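Local coordinates for HTH cro/C1-type domain-containing protein (PDB 7CSV) that serves as the HigA antitoxin of Pseudomonas aeruginosa, a dimeric helix-turn-helix protein that acts as a regulatory factor by recognizing specific pseudopalindromic DNA motifs, at residues E18-M21 / S26-A29; A31-V36 / G60-T65. All coordinates share one frame; numbering follows the deposited sequence.

Interaction 1 (E18-M21 / S26-A29); sequences EFLM and SPAA
Leu20 and Pro27 meet through apolar carbons across the short connection between helix 11-23 and helix 27-34. One methyl of the leucine does the touching: CD1 of Leu20 lies 3.9 Å from CG of Pro27, and the isobutyl group meets the ring at a slant. The other branch runs past the backbone instead, CD2 of Leu20 coming within 4.4 Å of the carbonyl O of Ser26. With CG of Leu20 set opposite its own carbonyl carbon (chi1 -63°), the isobutyl group leaves the helix toward the start of the next one. Val45 and Ile25 also pack on Leu20, while Val41 and Asn42 of helix 38-45 adjoin Pro27, which places the pair where three helices of the helix-turn-helix domain converge.

The polar chemistry stays within residues 26-29. Ser26 is the N-cap of helix 27-34: its OG accepts a nearly straight hydrogen bond from Ala29 N (2.9 Å, 164°). Pro27 follows as the first helical residue, a place that suits a ring nitrogen with no hydrogen to donate.

No hydrogen bond joins the two segments; the contact rests on van der Waals packing of the buried leucine against the proline ring and the Ser26 backbone. Such non-directional packing sets no exact register, and the serine cap marks the start of the second helix without involving helix 11-23.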
loop_
_atom_site.group_PDB
_atom_site.type_symbol
_atom_site.label_atom_id
_atom_site.label_comp_id
_atom_site.label_asym_id
_atom_site.label_seq_id
_atom_site.Cartn_x
_atom_site.Cartn_y
_atom_site.Cartn_z
ATOM N N GLU A 18 11.928 7.997 13.896
ATOM C CA GLU A 18 11.670 6.974 14.897
ATOM C C GLU A 18 12.638 5.810 14.825
ATOM O O GLU A 18 12.605 4.944 15.706
ATOM C CB GLU A 18 10.242 6.435 14.765
ATOM C CG GLU A 18 9.182 7.494 14.851
ATOM C CD GLU A 18 9.117 8.120 16.220
ATOM O OE1 GLU A 18 9.721 7.572 17.160
ATOM O OE2 GLU A 18 8.462 9.157 16.359
ATOM N N PHE A 19 13.475 5.750 13.794
ATOM C CA PHE A 19 14.379 4.613 13.671
ATOM C C PHE A 19 15.822 5.065 13.474
ATOM O O PHE A 19 16.686 4.724 14.289
ATOM C CB PHE A 19 13.906 3.701 12.537
ATOM C CG PHE A 19 12.590 3.034 12.821
ATOM C CD1 PHE A 19 11.396 3.652 12.493
ATOM C CD2 PHE A 19 12.549 1.788 13.446
ATOM C CE1 PHE A 19 10.185 3.045 12.769
ATOM C CE2 PHE A 19 11.345 1.173 13.717
ATOM C CZ PHE A 19 10.154 1.807 13.372
ATOM N N LEU A 20 16.106 5.823 12.413
ATOM C CA LEU A 20 17.489 6.230 12.161
ATOM C C LEU A 20 18.017 7.115 13.282
ATOM O O LEU A 20 19.122 6.897 13.793
ATOM C CB LEU A 20 17.600 6.948 10.819
ATOM C CG LEU A 20 17.254 6.121 9.580
ATOM C CD1 LEU A 20 17.632 6.878 8.320
ATOM C CD2 LEU A 20 17.943 4.759 9.631
ATOM N N MET A 21 17.235 8.121 13.687
ATOM C CA MET A 21 17.680 8.983 14.776
ATOM C C MET A 21 17.604 8.277 16.122
ATOM O O MET A 21 18.401 8.571 17.020
ATOM C CB MET A 21 16.852 10.268 14.804
ATOM C CG MET A 21 17.105 11.189 13.647
ATOM S SD MET A 21 16.264 12.762 13.898
ATOM C CE MET A 21 15.692 13.121 12.241
ATOM N N SER A 26 22.964 5.987 10.279
ATOM C CA SER A 26 22.936 6.783 9.073
ATOM C C SER A 26 22.167 6.051 7.975
ATOM O O SER A 26 22.060 4.821 7.993
ATOM C CB SER A 26 24.355 7.074 8.600
ATOM O OG SER A 26 24.889 5.946 7.923
ATOM N N PRO A 27 21.627 6.787 7.001
ATOM C CA PRO A 27 20.968 6.112 5.873
ATOM C C PRO A 27 21.887 5.147 5.146
ATOM O O PRO A 27 21.452 4.057 4.755
ATOM C CB PRO A 27 20.530 7.277 4.979
ATOM C CG PRO A 27 20.339 8.407 5.930
ATOM C CD PRO A 27 21.439 8.249 6.945
ATOM N N ALA A 28 23.160 5.519 4.976
ATOM C CA ALA A 28 24.116 4.636 4.312
ATOM C C ALA A 28 24.357 3.367 5.117
ATOM O O ALA A 28 24.435 2.270 4.546
ATOM C CB ALA A 28 25.432 5.376 4.069
ATOM N N ALA A 29 24.495 3.494 6.442
ATOM C CA ALA A 29 24.658 2.317 7.287
ATOM C C ALA A 29 23.428 1.424 7.222
ATOM O O ALA A 29 23.539 0.193 7.280
ATOM C CB ALA A 29 24.941 2.744 8.728
#

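Interaction 2 (A31-V36 / G60-T65); sequences ARALKV and GRYFDT
Tyr62 reaches from helix 53-63 to the C-terminal end of helix 27-34, where it meets Ala33 and Leu34. The outer part of the ring lies against Ala33: the methyl CB of Ala33 is 3.4 Å from CE1 of Tyr62 and 3.7 Å from its OH. Nearer the backbone, CD2 of Leu34 packs 3.4 Å from CB and 3.9 Å from CG of Tyr62, the leucine side chain running roughly perpendicular to that of the tyrosine. Ala33 CB and Leu34 CD2 both come to the ring obliquely. CG of Tyr62 stands anti to the backbone N (chi1 -171°), extending the phenol toward helix 27-34.

Within the helix-turn-helix domain of the Cro/C1 type, this joins the first helix of the DNA-binding motif, 27-34, to the helix that follows the motif's second helix, 38-45. Leu34 also packs on Met55 and Leu59, and Tyr62 on Leu30. Phe63 turns one face to Tyr62, whose CD2 sits 3.5 Å above the plane of the Phe63 ring, over its centre, while Phe63 CE2 lies in plane at the edge of the Tyr62 ring. Of the second subunit, Glu95 packs on Tyr62 and Ile94 O accepts a hydrogen bond from Arg61 NE.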
loop_
_atom_site.group_PDB
_atom_site.type_symbol
_atom_site.label_atom_id
_atom_site.label_comp_id
_atom_site.label_asym_id
_atom_site.label_seq_id
_atom_site.Cartn_x
_atom_site.Cartn_y
_atom_site.Cartn_z
ATOM N N ALA A 31 21.444 1.180 4.531
ATOM C CA ALA A 31 21.487 0.523 3.228
ATOM C C ALA A 31 22.425 -0.676 3.244
ATOM O O ALA A 31 22.096 -1.739 2.705
ATOM C CB ALA A 31 21.903 1.513 2.146
ATOM N N ARG A 32 23.593 -0.526 3.874
ATOM C CA ARG A 32 24.546 -1.629 3.957
ATOM C C ARG A 32 23.979 -2.802 4.741
ATOM O O ARG A 32 24.280 -3.969 4.428
ATOM C CB ARG A 32 25.851 -1.135 4.585
ATOM C CG ARG A 32 26.734 -0.368 3.604
ATOM C CD ARG A 32 28.146 -0.124 4.144
ATOM N NE ARG A 32 28.149 0.598 5.416
ATOM C CZ ARG A 32 28.147 1.923 5.534
ATOM N NH1 ARG A 32 28.145 2.693 4.450
ATOM N NH2 ARG A 32 28.152 2.482 6.739
ATOM N N ALA A 33 23.156 -2.520 5.757
ATOM C CA ALA A 33 22.569 -3.579 6.567
ATOM C C ALA A 33 21.427 -4.266 5.844
ATOM O O ALA A 33 21.221 -5.476 6.001
ATOM C CB ALA A 33 22.092 -3.026 7.911
ATOM N N LEU A 34 20.645 -3.508 5.073
ATOM C CA LEU A 34 19.559 -4.116 4.322
ATOM C C LEU A 34 20.015 -4.782 3.034
ATOM O O LEU A 34 19.199 -5.455 2.390
ATOM C CB LEU A 34 18.508 -3.062 3.984
ATOM C CG LEU A 34 17.886 -2.329 5.170
ATOM C CD1 LEU A 34 16.851 -1.327 4.669
ATOM C CD2 LEU A 34 17.260 -3.325 6.102
ATOM N N LYS A 35 21.275 -4.592 2.635
ATOM C CA LYS A 35 21.793 -5.106 1.368
ATOM C C LYS A 35 21.056 -4.484 0.180
ATOM O O LYS A 35 20.666 -5.161 -0.772
ATOM C CB LYS A 35 21.734 -6.638 1.324
ATOM C CG LYS A 35 22.270 -7.334 2.591
ATOM C CD LYS A 35 23.685 -6.879 2.943
ATOM C CE LYS A 35 24.066 -7.270 4.366
ATOM N NZ LYS A 35 25.379 -6.665 4.762
ATOM N N VAL A 36 20.867 -3.167 0.247
ATOM C CA VAL A 36 20.323 -2.377 -0.849
ATOM C C VAL A 36 21.294 -1.240 -1.136
ATOM O O VAL A 36 22.157 -0.906 -0.319
ATOM C CB VAL A 36 18.911 -1.824 -0.537
ATOM C CG1 VAL A 36 17.939 -2.976 -0.303
ATOM C CG2 VAL A 36 18.962 -0.941 0.683
ATOM N N GLY A 60 11.152 -4.392 7.986
ATOM C CA GLY A 60 10.566 -5.170 9.066
ATOM C C GLY A 60 11.569 -6.130 9.671
ATOM O O GLY A 60 11.683 -6.236 10.894
ATOM N N ARG A 61 12.320 -6.836 8.813
ATOM C CA ARG A 61 13.350 -7.758 9.283
ATOM C C ARG A 61 14.413 -7.036 10.100
ATOM O O ARG A 61 14.842 -7.524 11.155
ATOM C CB ARG A 61 13.991 -8.459 8.083
ATOM C CG ARG A 61 15.271 -9.237 8.400
ATOM C CD ARG A 61 14.980 -10.566 9.036
ATOM N NE ARG A 61 16.202 -11.370 9.141
ATOM C CZ ARG A 61 16.306 -12.476 9.870
ATOM N NH1 ARG A 61 15.264 -12.918 10.563
ATOM N NH2 ARG A 61 17.459 -13.137 9.910
ATOM N N TYR A 62 14.862 -5.881 9.625
ATOM C CA TYR A 62 15.965 -5.199 10.291
ATOM C C TYR A 62 15.524 -4.594 11.618
ATOM O O TYR A 62 16.226 -4.703 12.627
ATOM C CB TYR A 62 16.533 -4.122 9.379
ATOM C CG TYR A 62 17.812 -3.537 9.912
ATOM C CD1 TYR A 62 18.924 -4.336 10.105
ATOM C CD2 TYR A 62 17.896 -2.198 10.239
ATOM C CE1 TYR A 62 20.098 -3.810 10.600
ATOM C CE2 TYR A 62 19.062 -1.656 10.737
ATOM C CZ TYR A 62 20.162 -2.471 10.914
ATOM O OH TYR A 62 21.332 -1.936 11.412
ATOM N N PHE A 63 14.372 -3.930 11.635
ATOM C CA PHE A 63 13.966 -3.155 12.800
ATOM C C PHE A 63 12.957 -3.861 13.707
ATOM O O PHE A 63 12.394 -3.208 14.591
ATOM C CB PHE A 63 13.380 -1.816 12.346
ATOM C CG PHE A 63 14.403 -0.853 11.845
ATOM C CD1 PHE A 63 15.457 -0.457 12.662
ATOM C CD2 PHE A 63 14.305 -0.316 10.571
ATOM C CE1 PHE A 63 16.405 0.441 12.218
ATOM C CE2 PHE A 63 15.255 0.594 10.113
ATOM C CZ PHE A 63 16.311 0.974 10.942
ATOM N N ASP A 64 12.712 -5.160 13.522
ATOM C CA ASP A 64 11.738 -5.892 14.338
ATOM C C ASP A 64 10.339 -5.269 14.258
ATOM O O ASP A 64 9.719 -4.947 15.271
ATOM C CB ASP A 64 12.191 -5.978 15.803
ATOM C CG ASP A 64 13.231 -7.050 16.036
ATOM O OD1 ASP A 64 13.472 -7.878 15.134
ATOM O OD2 ASP A 64 13.807 -7.071 17.143
ATOM N N THR A 65 9.849 -5.073 13.043
ATOM C CA THR A 65 8.460 -4.681 12.839
ATOM C C THR A 65 7.830 -5.649 11.852
ATOM O O THR A 65 8.520 -6.429 11.193
ATOM C CB THR A 65 8.316 -3.257 12.288
ATOM O OG1 THR A 65 8.751 -3.236 10.921
ATOM C CG2 THR A 65 9.113 -2.256 13.099
#

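From the N terminus, helix 11-23 comes first, and interaction 1 closes a short loop of four intervening residues, the end of helix 11-23 and the start of the link to helix 27-34. Interaction 2 opens only afterwards, at the far end of that same helix, and closes a much longer loop of 23 residues holding helix 38-45 and most of helix 53-63. The two contacts thus run in series, neither nesting nor crossing, with helix 27-34 as their shared element and centres about 11 Å apart. A direct bridge completes the circuit: CD2 of Phe19 packs 3.6 Å from CG of Phe63. Together they link helices 11-23, 27-34 and 53-63 of the helix-turn-helix domain.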